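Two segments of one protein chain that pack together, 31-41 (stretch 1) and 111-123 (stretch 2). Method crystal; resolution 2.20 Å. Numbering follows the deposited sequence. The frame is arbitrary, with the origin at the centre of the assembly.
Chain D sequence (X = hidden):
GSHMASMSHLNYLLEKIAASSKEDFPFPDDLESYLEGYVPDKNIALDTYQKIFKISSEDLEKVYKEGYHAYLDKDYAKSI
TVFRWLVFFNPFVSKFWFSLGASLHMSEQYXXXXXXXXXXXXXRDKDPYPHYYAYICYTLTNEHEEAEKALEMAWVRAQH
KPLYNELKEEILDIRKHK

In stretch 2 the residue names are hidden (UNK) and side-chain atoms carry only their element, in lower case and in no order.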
# COMPACT_ATOMS: atom_id res chain seq x y z
N LEU D 31 10.00 -0.84 5.63
CA LEU D 31 10.71 0.41 5.90
C LEU D 31 12.22 0.20 6.02
O LEU D 31 12.99 1.13 5.77
CB LEU D 31 10.18 1.07 7.17
CG LEU D 31 8.80 1.72 7.06
CD1 LEU D 31 8.46 2.49 8.32
CD2 LEU D 31 8.73 2.63 5.84
N GLU D 32 12.64 -1.00 6.39
CA GLU D 32 14.06 -1.32 6.45
C GLU D 32 14.70 -1.23 5.07
O GLU D 32 15.75 -0.62 4.89
CB GLU D 32 14.28 -2.72 7.03
CG GLU D 32 15.75 -3.08 7.16
CD GLU D 32 15.97 -4.52 7.57
OE1 GLU D 32 14.98 -5.22 7.88
OE2 GLU D 32 17.14 -4.96 7.58
N SER D 33 14.04 -1.84 4.08
CA SER D 33 14.52 -1.82 2.71
C SER D 33 14.37 -0.43 2.11
O SER D 33 15.20 0.02 1.32
CB SER D 33 13.76 -2.84 1.86
OG SER D 33 14.13 -2.76 0.50
N TYR D 34 13.30 0.25 2.51
CA TYR D 34 12.98 1.59 2.01
C TYR D 34 14.02 2.62 2.45
O TYR D 34 14.28 3.59 1.74
CB TYR D 34 11.58 1.99 2.48
CG TYR D 34 11.15 3.39 2.11
CD1 TYR D 34 10.55 3.65 0.88
CD2 TYR D 34 11.30 4.45 3.00
CE1 TYR D 34 10.15 4.93 0.54
CE2 TYR D 34 10.90 5.73 2.66
CZ TYR D 34 10.32 5.96 1.43
OH TYR D 34 9.92 7.23 1.09
N LEU D 35 14.60 2.42 3.63
CA LEU D 35 15.53 3.38 4.21
C LEU D 35 17.00 3.05 3.96
O LEU D 35 17.89 3.82 4.32
CB LEU D 35 15.29 3.50 5.72
CG LEU D 35 13.96 4.14 6.14
CD1 LEU D 35 13.77 4.02 7.65
CD2 LEU D 35 13.90 5.59 5.70
N GLU D 36 17.26 1.89 3.35
CA GLU D 36 18.63 1.45 3.10
C GLU D 36 19.39 2.40 2.18
O GLU D 36 18.92 2.75 1.10
CB GLU D 36 18.62 0.04 2.49
CG GLU D 36 19.91 -0.76 2.73
CD GLU D 36 21.07 -0.29 1.88
OE1 GLU D 36 20.83 0.18 0.74
OE2 GLU D 36 22.23 -0.40 2.34
N GLY D 37 20.57 2.82 2.63
CA GLY D 37 21.44 3.68 1.84
C GLY D 37 20.92 5.11 1.72
O GLY D 37 21.44 5.90 0.93
N TYR D 38 19.90 5.43 2.51
CA TYR D 38 19.27 6.74 2.45
C TYR D 38 20.03 7.78 3.26
O TYR D 38 20.21 7.63 4.47
CB TYR D 38 17.83 6.65 2.93
CG TYR D 38 17.07 7.96 2.92
CD1 TYR D 38 17.11 8.81 1.82
CD2 TYR D 38 16.30 8.34 4.01
CE1 TYR D 38 16.41 10.00 1.81
CE2 TYR D 38 15.60 9.53 4.01
CZ TYR D 38 15.66 10.35 2.91
OH TYR D 38 14.95 11.54 2.91
N VAL D 39 20.46 8.85 2.59
CA VAL D 39 21.04 10.00 3.27
C VAL D 39 20.22 11.24 2.92
O VAL D 39 20.31 11.75 1.80
CB VAL D 39 22.51 10.23 2.87
CG1 VAL D 39 23.09 11.43 3.61
CG2 VAL D 39 23.34 8.98 3.15
N PRO D 40 19.41 11.71 3.88
CA PRO D 40 18.51 12.85 3.66
C PRO D 40 19.27 14.10 3.23
O PRO D 40 20.22 14.52 3.89
CB PRO D 40 17.85 13.05 5.02
CG PRO D 40 18.01 11.75 5.73
CD PRO D 40 19.29 11.17 5.24
N ASP D 41 18.84 14.70 2.12
CA ASP D 41 19.49 15.88 1.58
C ASP D 41 18.61 17.10 1.83
O ASP D 41 17.56 17.27 1.21
CB ASP D 41 19.77 15.71 0.09
CG ASP D 41 20.72 16.76 -0.46
OD1 ASP D 41 20.77 17.88 0.07
OD2 ASP D 41 21.43 16.45 -1.44
N UNK D 111 25.78 -3.15 10.77
CA UNK D 111 25.79 -2.59 9.41
C UNK D 111 24.75 -1.48 9.24
O UNK D 111 25.05 -0.43 8.67
o UNK D 111 25.59 -3.19 7.06
c UNK D 111 25.54 -3.70 8.39
N UNK D 112 23.54 -1.73 9.73
CA UNK D 112 22.47 -0.75 9.65
C UNK D 112 22.60 0.31 10.74
O UNK D 112 22.18 1.46 10.56
c UNK D 112 19.40 -2.83 8.51
o UNK D 112 18.70 -2.80 9.52
n UNK D 112 18.96 -3.34 7.36
c UNK D 112 20.81 -2.28 8.51
c UNK D 112 21.11 -1.44 9.73
N UNK D 113 23.17 -0.08 11.88
CA UNK D 113 23.45 0.86 12.96
C UNK D 113 24.44 1.92 12.50
O UNK D 113 24.31 3.10 12.82
c UNK D 113 23.98 0.12 14.18
N UNK D 114 25.45 1.47 11.75
CA UNK D 114 26.46 2.37 11.19
C UNK D 114 25.85 3.42 10.28
O UNK D 114 26.20 4.60 10.35
c UNK D 114 29.57 1.87 11.78
c UNK D 114 27.51 1.56 10.42
c UNK D 114 29.26 -0.23 10.45
c UNK D 114 28.57 0.85 11.26
N UNK D 115 24.93 2.99 9.42
CA UNK D 115 24.25 3.90 8.50
C UNK D 115 23.47 4.98 9.24
O UNK D 115 23.51 6.15 8.86
c UNK D 115 20.63 4.94 5.95
n UNK D 115 21.64 5.37 5.21
c UNK D 115 22.80 4.80 5.66
c UNK D 115 23.31 3.12 7.57
n UNK D 115 21.10 4.11 6.85
c UNK D 115 22.47 3.99 6.70
N UNK D 116 22.75 4.58 10.28
CA UNK D 116 21.95 5.51 11.07
C UNK D 116 22.83 6.52 11.79
O UNK D 116 22.51 7.71 11.85
c UNK D 116 21.08 4.75 12.06
N UNK D 117 23.94 6.04 12.34
CA UNK D 117 24.93 6.91 12.98
C UNK D 117 25.52 7.90 11.98
O UNK D 117 25.73 9.08 12.30
c UNK D 117 26.05 6.09 13.62
c UNK D 117 25.87 3.48 16.38
c UNK D 117 25.64 5.36 14.88
o UNK D 117 24.56 3.36 18.36
c UNK D 117 24.92 4.02 17.21
c UNK D 117 24.32 5.23 16.90
c UNK D 117 26.23 4.15 15.22
c UNK D 117 24.69 5.89 15.74
N UNK D 118 25.79 7.42 10.77
CA UNK D 118 26.36 8.25 9.72
C UNK D 118 25.43 9.38 9.31
O UNK D 118 25.88 10.50 9.06
N UNK D 119 24.14 9.08 9.23
CA UNK D 119 23.14 10.09 8.89
C UNK D 119 23.03 11.12 10.01
O UNK D 119 22.93 12.32 9.75
c UNK D 119 21.76 9.45 8.64
c UNK D 119 20.70 10.53 8.49
c UNK D 119 21.80 8.58 7.39
N UNK D 120 23.07 10.64 11.25
CA UNK D 120 23.03 11.51 12.42
C UNK D 120 24.17 12.53 12.37
O UNK D 120 23.99 13.70 12.68
c UNK D 120 23.13 10.71 13.73
c UNK D 120 22.93 11.63 14.93
o UNK D 120 22.12 9.69 13.75
N UNK D 121 25.35 12.06 11.96
CA UNK D 121 26.52 12.92 11.81
C UNK D 121 26.27 14.02 10.79
O UNK D 121 26.56 15.19 11.05
c UNK D 121 27.73 12.09 11.42
N UNK D 122 25.75 13.64 9.63
CA UNK D 122 25.43 14.59 8.57
C UNK D 122 24.45 15.66 9.05
O UNK D 122 24.64 16.85 8.79
c UNK D 122 25.85 12.91 6.74
c UNK D 122 24.83 13.87 7.34
c UNK D 122 24.36 14.87 6.30
N UNK D 123 23.42 15.23 9.76
CA UNK D 123 22.38 16.13 10.24
C UNK D 123 22.86 16.97 11.42
O UNK D 123 22.30 18.02 11.72
c UNK D 123 19.96 15.44 8.41
c UNK D 123 21.13 15.34 10.64
c UNK D 123 19.31 13.70 10.10
c UNK D 123 20.45 14.53 9.53

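Position 111 carries one carbon and then one oxygen, out of reach of stretch 1. This is Ser111.

Position 112 has a chain of three carbons, the third bearing one oxygen and one nitrogen. The nitrogen reaches Glu32. This is a primary amide on a two-methylene arm, so the residue is Gln112. Its CA-to-CB bond points toward stretch 1. NE2 of Gln112 donates a hydrogen bond to OE2 of Glu32 at 2.4 Å, a very short distance. Gln112 OE1 also lies 3.3 Å from Glu32 OE2, but both are acceptors and do not bond.

Position 113 has a single carbon and makes no contact: Ala113. Position 114 has four carbons, forked at the second, and is out of reach of stretch 1. The fork at that point gives Leu114.

Position 115 has one carbon and then a five-membered ring of three carbons and two nitrogens. The ring touches Leu35, Gly37, Tyr38 and Val39. Only an imidazole fits, so this is His115. One face of the ring lies under Gly37 N. Tyr38 O sits at the ring edge, near its plane, and accepts a weak hydrogen bond from His115 NE2 at 2.8 Å. The N-H...acceptor angle of 122° explains the weakness. Leu35 O is 3.4 Å from His115 CE1.

Position 116 has one carbon and no contact: Ala116. Position 117 has one carbon and then a six-carbon ring bearing an oxygen, a phenol, out of reach of stretch 1. It is Tyr117; its OH is hydrogen-bonded elsewhere in the structure. Position 118 has no side-chain atoms, touches nothing on stretch 1 and is Gly118.

Position 119 has one carbon carrying two more. One outer carbon packs against Pro40, the other approaches Tyr38. This beta-branched, all-carbon group is Val119. Its CA-to-CB bond points toward stretch 1. Val119 CG1 is 3.6 Å from Pro40 CD, and Val119 CG2 is 3.5 Å from Tyr38 O.

Position 120 has one carbon carrying an oxygen and a carbon, and does not touch stretch 1: Thr120. Its OG1 donates to Ala116 O at 2.8 Å, one turn back in the helix. Position 121 has one carbon, touches nothing on stretch 1 and is Ala121.

Position 122 again has one carbon carrying two, one of which meets Val39. It is Val122. Its CG2 lies 4.4 Å from Val39 CG1, a loose apolar contact. Position 123 has four carbons, forked at the second, the nearest approaching Pro40: Leu123. Its CA-to-CB bond is sideways, but its end comes nearer; Leu123 CD2 is 4.6 Å from Pro40 O.

Gln112, His115, Val119 and Val122 recur every three or four residues, so they line one side of the helix. Stretch 1 runs along it from a helix into a type II turn, Leu35 to Tyr38. Gly37 has phi 71°, which favours glycine. The turn brings backbone atoms to the imidazole. Polar bonding is at Gln112 and His115; apolar packing follows at Val119 and Val122. The two stretches bury 418 Å² in all.

Stretch 2, residues 111-123: SQALHAYGVTAVL
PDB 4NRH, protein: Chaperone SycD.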